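Long-range contacts in CheC-like superfamily protein (Shewanella oneidensis, PDB 3H2D), which probably acts as a CheX-type phosphatase in bacterial chemotaxis, removing phosphate from the phosphorylated response regulator CheY: residues B[42-50]-B[87-98]; B[2-11]-B[146-154]. All coordinates share one frame; numbering follows the deposited sequence. Where two conformers were deposited one is given.

Contact 1: residues B[42-50]-B[87-98]; sequences DVSGLIGMV and TDLVGEITNMVT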
ATOM      1  N   ASP B  42       3.822   9.789  -8.686  1.00 21.66           N
ATOM      2  CA  ASP B  42       5.221   9.344  -8.707  1.00 23.25           C
ATOM      3  C   ASP B  42       5.680   8.779  -7.348  1.00 23.16           C
ATOM      4  O   ASP B  42       6.610   7.974  -7.258  1.00 23.46           O
ATOM      5  CB  ASP B  42       6.085  10.524  -9.133  1.00 23.76           C
ATOM      6  CG  ASP B  42       5.688  11.041 -10.486  1.00 27.83           C
ATOM      7  OD1 ASP B  42       5.433  10.198 -11.404  1.00 21.15           O
ATOM      8  OD2 ASP B  42       5.619  12.282 -10.631  1.00 23.42           O
ATOM      9  N   VAL B  43       5.040   9.226  -6.292  1.00 23.16           N
ATOM     10  CA  VAL B  43       5.297   8.657  -4.950  1.00 21.81           C
ATOM     11  C   VAL B  43       3.974   8.647  -4.203  1.00 23.11           C
ATOM     12  O   VAL B  43       3.212   9.617  -4.306  1.00 24.04           O
ATOM     13  CB  VAL B  43       6.412   9.444  -4.200  1.00 23.59           C
ATOM     14  CG1 VAL B  43       6.010  10.907  -3.844  1.00 23.46           C
ATOM     15  CG2 VAL B  43       6.847   8.647  -2.954  1.00 21.29           C
ATOM     16  N   SER B  44       3.687   7.568  -3.462  1.00 23.13           N
ATOM     17  CA  SER B  44       2.407   7.468  -2.744  1.00 23.45           C
ATOM     18  C   SER B  44       2.632   6.874  -1.371  1.00 24.04           C
ATOM     19  O   SER B  44       3.445   5.962  -1.243  1.00 22.75           O
ATOM     20  CB  SER B  44       1.413   6.585  -3.513  1.00 24.30           C
ATOM     21  OG  SER B  44       0.999   7.181  -4.722  1.00 25.60           O
ATOM     22  N   GLY B  45       1.909   7.396  -0.374  1.00 22.85           N
ATOM     23  CA  GLY B  45       1.853   6.810   0.967  1.00 22.79           C
ATOM     24  C   GLY B  45       0.539   6.032   1.110  1.00 22.66           C
ATOM     25  O   GLY B  45      -0.525   6.573   0.843  1.00 23.47           O
ATOM     26  N   LEU B  46       0.644   4.763   1.511  1.00 21.60           N
ATOM     27  CA  LEU B  46      -0.473   3.840   1.655  1.00 23.72           C
ATOM     28  C   LEU B  46      -0.502   3.282   3.082  1.00 22.35           C
ATOM     29  O   LEU B  46       0.549   2.979   3.653  1.00 25.50           O
ATOM     30  CB  LEU B  46      -0.344   2.661   0.693  1.00 24.69           C
ATOM     31  CG  LEU B  46      -0.727   2.879  -0.773  1.00 29.95           C
ATOM     32  CD1 LEU B  46       0.182   3.875  -1.397  1.00 30.83           C
ATOM     33  CD2 LEU B  46      -0.641   1.501  -1.503  1.00 27.00           C
ATOM     34  N   ILE B  47      -1.695   3.135   3.647  1.00 22.14           N
ATOM     35  CA  ILE B  47      -1.850   2.621   4.994  1.00 20.71           C
ATOM     36  C   ILE B  47      -3.202   1.970   5.159  1.00 22.32           C
ATOM     37  O   ILE B  47      -4.209   2.431   4.627  1.00 23.28           O
ATOM     38  CB  ILE B  47      -1.630   3.746   6.054  1.00 22.77           C
ATOM     39  CG1 ILE B  47      -1.376   3.183   7.468  1.00 21.84           C
ATOM     40  CG2 ILE B  47      -2.760   4.861   5.981  1.00 23.15           C
ATOM     41  CD1 ILE B  47      -0.650   4.165   8.395  1.00 19.33           C
ATOM     42  N   GLY B  48      -3.212   0.888   5.911  1.00 22.03           N
ATOM     43  CA  GLY B  48      -4.463   0.220   6.291  1.00 22.06           C
ATOM     44  C   GLY B  48      -4.999   0.717   7.610  1.00 22.67           C
ATOM     45  O   GLY B  48      -4.246   1.226   8.456  1.00 23.16           O
HETATM   46  N   MSE B  49      -6.317   0.532   7.786  1.00 22.24           N
HETATM   47  CA  MSE B  49      -7.044   0.903   8.996  1.00 21.75           C
HETATM   48  C   MSE B  49      -7.965  -0.225   9.399  1.00 20.92           C
HETATM   49  O   MSE B  49      -8.577  -0.845   8.552  1.00 19.67           O
HETATM   50  CB  MSE B  49      -7.876   2.145   8.754  1.00 22.90           C
HETATM   51  CG  MSE B  49      -7.027   3.381   8.538  1.00 24.82           C
HETATM   52 SE   MSE B  49      -8.084   4.871   7.855  0.75 22.14          SE
HETATM   53  CE  MSE B  49      -8.297   4.231   6.008  1.00 27.39           C
ATOM     54  N   VAL B  50      -8.015  -0.508  10.695  1.00 20.30           N
ATOM     55  CA  VAL B  50      -8.849  -1.583  11.200  1.00 22.02           C
ATOM     56  C   VAL B  50      -9.567  -1.068  12.439  1.00 23.44           C
ATOM     57  O   VAL B  50      -8.930  -0.528  13.360  1.00 23.63           O
ATOM     58  CB  VAL B  50      -8.034  -2.836  11.532  1.00 24.95           C
ATOM     59  CG1 VAL B  50      -8.888  -3.898  12.105  1.00 25.40           C
ATOM     60  CG2 VAL B  50      -7.340  -3.402  10.273  1.00 24.31           C
ATOM     61  N   THR B  87      10.880   9.297   0.558  1.00 24.52           N
ATOM     62  CA  THR B  87       9.915   8.283   0.977  1.00 23.56           C
ATOM     63  C   THR B  87       9.683   8.301   2.508  1.00 24.27           C
ATOM     64  O   THR B  87       8.558   8.134   2.942  1.00 22.26           O
ATOM     65  CB  THR B  87      10.239   6.878   0.449  1.00 23.53           C
ATOM     66  OG1 THR B  87      11.373   6.323   1.152  1.00 23.49           O
ATOM     67  CG2 THR B  87      10.420   6.902  -1.119  1.00 23.78           C
ATOM     68  N   ASP B  88      10.732   8.529   3.295  1.00 23.06           N
ATOM     69  CA  ASP B  88      10.559   8.724   4.733  1.00 24.27           C
ATOM     70  C   ASP B  88       9.592   9.887   5.037  1.00 25.15           C
ATOM     71  O   ASP B  88       8.693   9.737   5.839  1.00 23.69           O
ATOM     72  CB  ASP B  88      11.900   9.038   5.393  1.00 25.08           C
ATOM     73  CG  ASP B  88      12.791   7.848   5.514  1.00 28.66           C
ATOM     74  OD1 ASP B  88      12.377   6.689   5.287  1.00 29.87           O
ATOM     75  OD2 ASP B  88      13.936   8.091   5.893  1.00 30.47           O
ATOM     76  N   LEU B  89       9.739  11.017   4.358  1.00 24.65           N
ATOM     77  CA  LEU B  89       8.839  12.141   4.607  1.00 25.41           C
ATOM     78  C   LEU B  89       7.394  11.802   4.220  1.00 24.10           C
ATOM     79  O   LEU B  89       6.476  12.151   4.933  1.00 23.68           O
ATOM     80  CB  LEU B  89       9.283  13.402   3.843  1.00 25.47           C
ATOM     81  CG  LEU B  89       8.401  14.660   4.076  1.00 26.21           C
ATOM     82  CD1 LEU B  89       8.415  15.101   5.547  1.00 28.68           C
ATOM     83  CD2 LEU B  89       8.895  15.794   3.205  1.00 29.04           C
ATOM     84  N   VAL B  90       7.211  11.150   3.086  1.00 23.58           N
ATOM     85  CA  VAL B  90       5.877  10.740   2.672  1.00 22.25           C
ATOM     86  C   VAL B  90       5.259   9.798   3.712  1.00 20.80           C
ATOM     87  O   VAL B  90       4.050   9.882   4.004  1.00 23.13           O
ATOM     88  CB  VAL B  90       5.901  10.138   1.249  1.00 22.80           C
ATOM     89  CG1 VAL B  90       4.545   9.468   0.897  1.00 21.25           C
ATOM     90  CG2 VAL B  90       6.291  11.256   0.230  1.00 21.48           C
ATOM     91  N   GLY B  91       6.061   8.907   4.279  1.00 22.76           N
ATOM     92  CA  GLY B  91       5.611   8.026   5.354  1.00 22.62           C
ATOM     93  C   GLY B  91       5.134   8.817   6.542  1.00 25.02           C
ATOM     94  O   GLY B  91       4.074   8.522   7.095  1.00 25.49           O
ATOM     95  N   GLU B  92       5.888   9.839   6.927  1.00 23.29           N
ATOM     96  CA  GLU B  92       5.501  10.686   8.069  1.00 24.50           C
ATOM     97  C   GLU B  92       4.275  11.519   7.773  1.00 23.40           C
ATOM     98  O   GLU B  92       3.407  11.639   8.619  1.00 22.86           O
ATOM     99  CB  GLU B  92       6.650  11.592   8.538  1.00 24.72           C
ATOM    100  CG  GLU B  92       7.764  10.837   9.247  1.00 34.11           C
ATOM    101  CD  GLU B  92       7.221  10.041  10.465  1.00 43.53           C
ATOM    102  OE1 GLU B  92       6.348  10.571  11.193  1.00 50.01           O
ATOM    103  OE2 GLU B  92       7.618   8.869  10.665  1.00 54.90           O
ATOM    104  N   ILE B  93       4.166  12.041   6.566  1.00 22.22           N
ATOM    105  CA  ILE B  93       2.940  12.741   6.163  1.00 24.05           C
ATOM    106  C   ILE B  93       1.760  11.798   6.241  1.00 22.69           C
ATOM    107  O   ILE B  93       0.672  12.158   6.752  1.00 21.25           O
ATOM    108  CB  ILE B  93       3.047  13.348   4.713  1.00 24.48           C
ATOM    109  CG1 ILE B  93       4.080  14.480   4.713  1.00 25.16           C
ATOM    110  CG2 ILE B  93       1.679  13.823   4.220  1.00 24.00           C
ATOM    111  CD1 ILE B  93       4.379  15.029   3.322  1.00 25.11           C
ATOM    112  N   THR B  94       1.949  10.569   5.750  1.00 23.15           N
ATOM    113  CA  THR B  94       0.874   9.574   5.800  1.00 24.07           C
ATOM    114  C   THR B  94       0.408   9.300   7.241  1.00 24.11           C
ATOM    115  O   THR B  94      -0.829   9.230   7.526  1.00 23.73           O
ATOM    116  CB  THR B  94       1.316   8.256   5.129  1.00 23.20           C
ATOM    117  OG1 THR B  94       1.665   8.520   3.777  1.00 25.16           O
ATOM    118  CG2 THR B  94       0.207   7.232   5.149  1.00 21.02           C
ATOM    119  N   ASN B  95       1.377   9.137   8.149  1.00 23.16           N
ATOM    120  CA  ASN B  95       1.033   8.917   9.548  1.00 21.65           C
ATOM    121  C   ASN B  95       0.276  10.111  10.140  1.00 23.59           C
ATOM    122  O   ASN B  95      -0.672   9.916  10.909  1.00 23.42           O
ATOM    123  CB  ASN B  95       2.268   8.697  10.410  1.00 24.47           C
ATOM    124  CG  ASN B  95       2.691   7.280  10.488  1.00 31.26           C
ATOM    125  OD1 ASN B  95       1.877   6.356  10.398  1.00 29.47           O
ATOM    126  ND2 ASN B  95       4.032   7.084  10.673  1.00 33.01           N
HETATM  127  N   MSE B  96       0.684  11.340   9.808  1.00 22.99           N
HETATM  128  CA  MSE B  96       0.004  12.512  10.377  1.00 25.32           C
HETATM  129  C   MSE B  96      -1.394  12.740   9.797  1.00 24.25           C
HETATM  130  O   MSE B  96      -2.287  13.143  10.530  1.00 21.54           O
HETATM  131  CB  MSE B  96       0.855  13.793  10.222  1.00 28.17           C
HETATM  132  CG  MSE B  96       2.132  13.718  10.949  1.00 31.46           C
HETATM  133 SE   MSE B  96       3.025  15.479  10.827  0.75 29.74          SE
HETATM  134  CE  MSE B  96       3.754  15.288   9.069  1.00 24.54           C
ATOM    135  N   VAL B  97      -1.587  12.489   8.497  1.00 21.71           N
ATOM    136  CA  VAL B  97      -2.917  12.576   7.874  1.00 21.86           C
ATOM    137  C   VAL B  97      -3.898  11.563   8.506  1.00 21.66           C
ATOM    138  O   VAL B  97      -5.036  11.893   8.909  1.00 19.25           O
ATOM    139  CB  VAL B  97      -2.814  12.388   6.341  1.00 22.83           C
ATOM    140  CG1 VAL B  97      -4.237  12.249   5.677  1.00 22.46           C
ATOM    141  CG2 VAL B  97      -2.028  13.568   5.759  1.00 21.97           C
ATOM    142  N   THR B  98      -3.425  10.324   8.608  1.00 19.91           N
ATOM    143  CA  THR B  98      -4.222   9.213   9.132  1.00 20.69           C
ATOM    144  C   THR B  98      -4.470   9.389  10.595  1.00 21.97           C
ATOM    145  O   THR B  98      -5.577   9.162  11.070  1.00 19.49           O
ATOM    146  CB  THR B  98      -3.502   7.881   8.920  1.00 22.42           C
ATOM    147  OG1 THR B  98      -3.089   7.811   7.550  1.00 25.47           O
ATOM    148  CG2 THR B  98      -4.474   6.655   9.219  1.00 24.05           C
TER

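Contact 2: residues B[2-11]-B[146-154]; sequences MNVNFINPFL and TAFIEVCFE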
HETATM    1  N   MSE B   2     -21.249   4.506   1.386  0.80 37.40           N
HETATM    2  CA  MSE B   2     -20.665   5.379   2.363  0.80 38.60           C
HETATM    3  C   MSE B   2     -20.805   6.862   2.013  0.80 33.93           C
HETATM    4  O   MSE B   2     -20.643   7.267   0.865  0.80 33.32           O
HETATM    5  CB  MSE B   2     -19.201   5.039   2.537  0.80 39.29           C
HETATM    6  CG  MSE B   2     -18.488   6.021   3.349  0.80 41.10           C
HETATM    7 SE   MSE B   2     -16.768   5.274   3.815  0.60 46.25          SE
HETATM    8  CE  MSE B   2     -15.937   5.065   2.013  0.80 40.99           C
ATOM      9  N   ASN B   3     -21.098   7.664   3.029  1.00 30.40           N
ATOM     10  CA  ASN B   3     -21.159   9.106   2.880  1.00 26.41           C
ATOM     11  C   ASN B   3     -19.806   9.607   2.365  1.00 25.55           C
ATOM     12  O   ASN B   3     -18.745   9.275   2.897  1.00 22.68           O
ATOM     13  CB  ASN B   3     -21.552   9.741   4.243  1.00 24.82           C
ATOM     14  CG  ASN B   3     -21.980  11.182   4.121  1.00 26.61           C
ATOM     15  OD1 ASN B   3     -21.383  11.951   3.367  1.00 22.81           O
ATOM     16  ND2 ASN B   3     -23.032  11.568   4.887  1.00 20.91           N
ATOM     17  N   VAL B   4     -19.845  10.384   1.287  1.00 25.07           N
ATOM     18  CA  VAL B   4     -18.641  10.940   0.687  1.00 25.93           C
ATOM     19  C   VAL B   4     -17.921  11.825   1.701  1.00 25.66           C
ATOM     20  O   VAL B   4     -16.750  12.017   1.595  1.00 26.31           O
ATOM     21  CB  VAL B   4     -18.976  11.719  -0.635  1.00 26.79           C
ATOM     22  CG1 VAL B   4     -19.580  13.044  -0.328  1.00 26.25           C
ATOM     23  CG2 VAL B   4     -17.744  11.930  -1.471  1.00 31.36           C
ATOM     24  N   ASN B   5     -18.639  12.342   2.696  1.00 26.91           N
ATOM     25  CA  ASN B   5     -18.030  13.144   3.763  1.00 26.63           C
ATOM     26  C   ASN B   5     -17.043  12.408   4.669  1.00 25.08           C
ATOM     27  O   ASN B   5     -16.358  13.065   5.435  1.00 24.29           O
ATOM     28  CB  ASN B   5     -19.112  13.793   4.646  1.00 28.50           C
ATOM     29  CG  ASN B   5     -19.909  14.839   3.899  1.00 32.37           C
ATOM     30  OD1 ASN B   5     -19.345  15.750   3.279  1.00 38.56           O
ATOM     31  ND2 ASN B   5     -21.211  14.723   3.956  1.00 39.07           N
ATOM     32  N   PHE B   6     -16.976  11.081   4.618  1.00 23.94           N
ATOM     33  CA  PHE B   6     -15.938  10.346   5.343  1.00 23.90           C
ATOM     34  C   PHE B   6     -14.529  10.712   4.917  1.00 25.37           C
ATOM     35  O   PHE B   6     -13.572  10.447   5.644  1.00 26.02           O
ATOM     36  CB  PHE B   6     -16.184   8.823   5.318  1.00 23.75           C
ATOM     37  CG  PHE B   6     -17.160   8.365   6.346  1.00 24.15           C
ATOM     38  CD1 PHE B   6     -16.781   8.237   7.669  1.00 26.21           C
ATOM     39  CD2 PHE B   6     -18.491   8.098   6.013  1.00 22.86           C
ATOM     40  CE1 PHE B   6     -17.736   7.860   8.667  1.00 27.96           C
ATOM     41  CE2 PHE B   6     -19.444   7.710   6.987  1.00 28.83           C
ATOM     42  CZ  PHE B   6     -19.056   7.591   8.319  1.00 25.71           C
ATOM     43  N   ILE B   7     -14.364  11.326   3.734  1.00 22.52           N
ATOM     44  CA  ILE B   7     -13.043  11.750   3.318  1.00 22.00           C
ATOM     45  C   ILE B   7     -12.632  13.060   3.997  1.00 20.98           C
ATOM     46  O   ILE B   7     -11.454  13.361   4.051  1.00 23.23           O
ATOM     47  CB  ILE B   7     -12.928  11.822   1.758  1.00 23.85           C
ATOM     48  CG1 ILE B   7     -11.443  11.752   1.321  1.00 28.36           C
ATOM     49  CG2 ILE B   7     -13.654  13.037   1.185  1.00 25.07           C
ATOM     50  CD1 ILE B   7     -11.247  11.341  -0.093  1.00 29.85           C
ATOM     51  N   ASN B   8     -13.601  13.834   4.494  1.00 19.91           N
ATOM     52  CA  ASN B   8     -13.335  15.167   5.016  1.00 21.90           C
ATOM     53  C   ASN B   8     -12.257  15.236   6.118  1.00 22.96           C
ATOM     54  O   ASN B   8     -11.391  16.086   6.044  1.00 22.87           O
ATOM     55  CB  ASN B   8     -14.627  15.875   5.452  1.00 24.74           C
ATOM     56  CG  ASN B   8     -15.539  16.197   4.274  1.00 26.26           C
ATOM     57  OD1 ASN B   8     -15.097  16.120   3.141  1.00 33.25           O
ATOM     58  ND2 ASN B   8     -16.783  16.562   4.535  1.00 26.46           N
ATOM     59  N   PRO B   9     -12.289  14.346   7.128  1.00 22.98           N
ATOM     60  CA  PRO B   9     -11.199  14.317   8.147  1.00 23.05           C
ATOM     61  C   PRO B   9      -9.788  14.123   7.581  1.00 21.63           C
ATOM     62  O   PRO B   9      -8.788  14.675   8.115  1.00 22.75           O
ATOM     63  CB  PRO B   9     -11.592  13.142   9.041  1.00 24.11           C
ATOM     64  CG  PRO B   9     -13.007  12.925   8.780  1.00 24.25           C
ATOM     65  CD  PRO B   9     -13.347  13.377   7.432  1.00 23.62           C
ATOM     66  N   PHE B  10      -9.703  13.333   6.511  1.00 20.76           N
ATOM     67  CA  PHE B  10      -8.447  13.095   5.833  1.00 21.09           C
ATOM     68  C   PHE B  10      -8.029  14.326   5.027  1.00 21.80           C
ATOM     69  O   PHE B  10      -6.862  14.766   5.096  1.00 22.09           O
ATOM     70  CB  PHE B  10      -8.569  11.853   4.925  1.00 21.17           C
ATOM     71  CG  PHE B  10      -8.907  10.591   5.666  1.00 21.22           C
ATOM     72  CD1 PHE B  10      -7.905   9.823   6.228  1.00 22.43           C
ATOM     73  CD2 PHE B  10     -10.241  10.192   5.846  1.00 21.30           C
ATOM     74  CE1 PHE B  10      -8.218   8.627   6.934  1.00 23.34           C
ATOM     75  CE2 PHE B  10     -10.559   9.039   6.556  1.00 25.70           C
ATOM     76  CZ  PHE B  10      -9.535   8.248   7.107  1.00 24.39           C
ATOM     77  N   LEU B  11      -8.978  14.892   4.296  1.00 22.30           N
ATOM     78  CA  LEU B  11      -8.806  16.187   3.592  1.00 25.27           C
ATOM     79  C   LEU B  11      -8.273  17.272   4.534  1.00 22.86           C
ATOM     80  O   LEU B  11      -7.291  17.953   4.235  1.00 22.96           O
ATOM     81  CB  LEU B  11     -10.151  16.605   3.022  1.00 25.62           C
ATOM     82  CG  LEU B  11     -10.418  18.016   2.482  1.00 32.19           C
ATOM     83  CD1 LEU B  11      -9.331  18.430   1.559  1.00 34.23           C
ATOM     84  CD2 LEU B  11     -11.780  18.020   1.755  1.00 29.44           C
ATOM     85  N   THR B 146      -0.057  17.878  -8.976  1.00 23.38           N
ATOM     86  CA  THR B 146      -1.275  17.294  -8.423  1.00 23.94           C
ATOM     87  C   THR B 146      -1.031  16.218  -7.348  1.00 23.43           C
ATOM     88  O   THR B 146      -0.061  15.455  -7.389  1.00 22.55           O
ATOM     89  CB  THR B 146      -2.128  16.694  -9.581  1.00 25.94           C
ATOM     90  OG1 THR B 146      -2.221  17.669 -10.650  1.00 26.19           O
ATOM     91  CG2 THR B 146      -3.516  16.292  -9.080  1.00 27.76           C
ATOM     92  N   ALA B 147      -1.936  16.165  -6.372  1.00 24.22           N
ATOM     93  CA  ALA B 147      -1.981  15.086  -5.416  1.00 23.54           C
ATOM     94  C   ALA B 147      -3.399  14.531  -5.386  1.00 23.30           C
ATOM     95  O   ALA B 147      -4.330  15.170  -5.863  1.00 22.25           O
ATOM     96  CB  ALA B 147      -1.498  15.542  -3.994  1.00 24.07           C
ATOM     97  N   PHE B 148      -3.539  13.328  -4.856  1.00 22.77           N
ATOM     98  CA  PHE B 148      -4.837  12.669  -4.673  1.00 23.30           C
ATOM     99  C   PHE B 148      -4.873  11.957  -3.338  1.00 24.59           C
ATOM    100  O   PHE B 148      -3.881  11.335  -2.939  1.00 24.55           O
ATOM    101  CB  PHE B 148      -5.079  11.586  -5.746  1.00 23.62           C
ATOM    102  CG  PHE B 148      -4.989  12.072  -7.141  1.00 24.68           C
ATOM    103  CD1 PHE B 148      -3.807  12.029  -7.806  1.00 25.94           C
ATOM    104  CD2 PHE B 148      -6.113  12.540  -7.799  1.00 25.58           C
ATOM    105  CE1 PHE B 148      -3.732  12.441  -9.118  1.00 29.11           C
ATOM    106  CE2 PHE B 148      -6.046  12.953  -9.094  1.00 27.14           C
ATOM    107  CZ  PHE B 148      -4.862  12.914  -9.755  1.00 29.50           C
ATOM    108  N   ILE B 149      -6.012  12.056  -2.650  1.00 24.81           N
ATOM    109  CA  ILE B 149      -6.312  11.181  -1.542  1.00 25.59           C
ATOM    110  C   ILE B 149      -7.401  10.243  -2.006  1.00 23.22           C
ATOM    111  O   ILE B 149      -8.337  10.659  -2.661  1.00 24.00           O
ATOM    112  CB  ILE B 149      -6.853  11.912  -0.276  1.00 25.80           C
ATOM    113  CG1 ILE B 149      -5.780  12.672   0.440  1.00 32.09           C
ATOM    114  CG2 ILE B 149      -7.445  10.899   0.709  1.00 31.21           C
ATOM    115  CD1 ILE B 149      -6.362  13.654   1.524  1.00 30.07           C
ATOM    116  N   GLU B 150      -7.237   8.964  -1.708  1.00 23.15           N
ATOM    117  CA  GLU B 150      -8.286   7.993  -1.862  1.00 23.08           C
ATOM    118  C   GLU B 150      -8.495   7.214  -0.552  1.00 22.81           C
ATOM    119  O   GLU B 150      -7.526   6.734   0.052  1.00 22.92           O
ATOM    120  CB  GLU B 150      -7.990   7.047  -3.028  1.00 23.48           C
ATOM    121  CG  GLU B 150      -9.125   6.063  -3.315  1.00 24.33           C
ATOM    122  CD  GLU B 150      -8.985   5.217  -4.587  1.00 28.03           C
ATOM    123  OE1 GLU B 150      -8.040   5.435  -5.391  1.00 28.79           O
ATOM    124  OE2 GLU B 150      -9.853   4.316  -4.766  1.00 31.72           O
ATOM    125  N   VAL B 151      -9.753   7.086  -0.128  0.50 22.93           N
ATOM    126  CA  VAL B 151     -10.091   6.219   1.004  0.50 22.58           C
ATOM    127  C   VAL B 151     -11.140   5.178   0.594  0.50 23.19           C
ATOM    128  O   VAL B 151     -11.962   5.409  -0.301  0.50 24.27           O
ATOM    129  CB  VAL B 151     -10.553   7.044   2.251  0.50 23.17           C
ATOM    130  CG1 VAL B 151     -12.033   7.400   2.169  0.50 18.14           C
ATOM    131  CG2 VAL B 151     -10.296   6.263   3.519  0.50 23.28           C
ATOM    132  N   CYS B 152     -11.112   4.024   1.241  1.00 24.43           N
ATOM    133  CA  CYS B 152     -12.113   2.970   0.989  1.00 26.38           C
ATOM    134  C   CYS B 152     -12.354   2.263   2.289  1.00 28.96           C
ATOM    135  O   CYS B 152     -11.405   1.983   2.995  1.00 28.15           O
ATOM    136  CB  CYS B 152     -11.593   1.986  -0.029  1.00 27.82           C
ATOM    137  SG  CYS B 152     -12.846   0.827  -0.615  1.00 34.52           S
ATOM    138  N   PHE B 153     -13.614   2.007   2.635  1.00 29.09           N
ATOM    139  CA  PHE B 153     -13.935   1.254   3.865  1.00 30.25           C
ATOM    140  C   PHE B 153     -14.974   0.215   3.544  1.00 31.73           C
ATOM    141  O   PHE B 153     -15.874   0.492   2.747  1.00 28.88           O
ATOM    142  CB  PHE B 153     -14.514   2.163   4.926  1.00 31.41           C
ATOM    143  CG  PHE B 153     -13.508   3.028   5.606  1.00 37.62           C
ATOM    144  CD1 PHE B 153     -12.621   2.490   6.540  1.00 36.68           C
ATOM    145  CD2 PHE B 153     -13.457   4.392   5.340  1.00 43.73           C
ATOM    146  CE1 PHE B 153     -11.685   3.294   7.174  1.00 38.87           C
ATOM    147  CE2 PHE B 153     -12.529   5.204   5.978  1.00 43.52           C
ATOM    148  CZ  PHE B 153     -11.641   4.646   6.896  1.00 39.62           C
ATOM    149  N   GLU B 154     -14.824  -0.955   4.158  1.00 34.20           N
ATOM    150  CA  GLU B 154     -15.864  -1.992   4.247  1.00 39.44           C
ATOM    151  C   GLU B 154     -16.599  -1.784   5.576  1.00 41.72           C
ATOM    152  O   GLU B 154     -15.934  -1.580   6.640  1.00 43.32           O
ATOM    153  CB  GLU B 154     -15.225  -3.379   4.279  1.00 39.19           C
ATOM    154  CG  GLU B 154     -14.684  -3.828   2.958  1.00 44.72           C
ATOM    155  CD  GLU B 154     -14.137  -5.273   2.960  1.00 42.74           C
ATOM    156  OE1 GLU B 154     -14.121  -5.943   4.033  1.00 46.74           O
ATOM    157  OE2 GLU B 154     -13.729  -5.728   1.860  1.00 40.69           O
TER

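Contact 1: residues B[42-50]-B[87-98]
Val43 and Val90 open a run of apolar contacts between strand 43-50 and helix 87-98, whose axes lie 42° apart. Their side chains slide past each other in opposite directions, with Val43 CG1 4.1 Å from Val90 CG2. The other branch of Val90 turns to bare backbone, its CG1 3.6 Å from Gly45 N. Further along, Ile47 points at the helix and fits its CG2 against Thr94 CG2 at 3.9 Å. Met49, a selenomethionine, adds its CG beside Thr98 CG2. The same helix bears Glu92 and Asn95, a spacing consistent with the E-x-x-N signature of CheC and CheX phosphatases.

A second group of contacts brings side-chain oxygens close to carbon. Thr94 OG1 stands 3.3 Å from Gly45 CA, an approach allowed because glycine has no side chain on the face turned to the helix. Thr98 OG1 similarly lies 3.4 Å from Ile47 CG2. The amide oxygen Asn95 OD1 is 3.9 Å from Ile47 CD1, the two side chains crossing at about a right angle.

Both threonine hydroxyls find their polar partners within the helix. With OG1 beside the backbone N and anti to the carbonyl carbon (chi1 -59°), Thr94 donates to Val90 O at 2.8 Å, and Thr98 OG1 repeats the pattern with Thr94 O at 2.7 Å. Each carbonyl also accepts the main-chain N-H of the same threonine, from the opposite face of its plane. On the strand's other side Ser44 OG bonds His125 and Thr61. Thr87 OG1, on the helix, hydrogen-bonds Lys130 of the second subunit.

The hydroxyls of Thr94 and Thr98 are thus satisfied by the helix's own carbonyls, and both residues can sit in a buried, mainly apolar interface.

Contact 2: residues B[2-11]-B[146-154]
Phe10 packs on Val151 and Phe153, two residues of strand 146-153 that face the N-terminal segment. Val151 CG2 lies over one face of the Phe10 ring, offset toward the rim and 4.1 Å from CE2. Phe10 CZ lies 4.2 Å from Phe153 CZ, at the edge of the Phe153 ring. Another part of that edge receives the selenium of Met2, a selenomethionine: SE is 3.8 Å from Phe153 CD2, and the line from the ring centroid to SE runs 76° off the normal, a Met-aromatic contact. Val151 and Met2 were each modelled in two conformers, and their contacts hold for the one given. Phe153 N is buried here with no polar partner in the model.

Ile149 fills the other end with both its branches. Its CG2 takes Ile7 CD1 at 3.9 Å, and its CD1 lies 3.8 Å from Phe10 O. Met2 suits its place as a long unbranched chain that bends at chi3, whereas Ile7 offers Ile149 an apolar branch: chi1 of -159° sets CG1 anti to the backbone N, and the extended chi2 carries CD1 on to Ile149 CG2.

Behind these side chains, Asn3 shapes the backbone. Its OD1 accepts from Asn5 N (2.9 Å, 161° at the hydrogen), an Asx turn that leads into the 3-10 segment 4-6. Leu11 N bonds Ile7 O, 2.9 Å, where the chain passes into helix. Ile136 of strand 135-142 lies against Met2 and Ile7, while Ala101 and Leu105 of helix 84-107 pack on Phe10.

Phe10 is therefore wedged between sheet and neighbouring helix, an arrangement typical of a two-layer alpha+beta fold in which helices cover one face of an antiparallel sheet, as in the CheC-like family.

How the contacts relate
From the N terminus, contact 2 opens first, at residues 2-11, where the chain enters helix 8-21. Contact 1 opens later, on strand 43-51, and closes when the chain returns along helix 84-107. Only then does the final strand, 145-153, pack against residues 2-11 and close contact 2, so contact 1 is nested inside its loop. Both contacts use the same sheet, in which strand 54-62 separates the two strands concerned. Their centres are 14 Å apart, yet they touch: Met49 CE lies 3.5 Å from Phe153 CZ, and Val97 CG1 3.7 Å from Phe10 O. Together they join both ends of the chain and the long helix into one hydrophobic core.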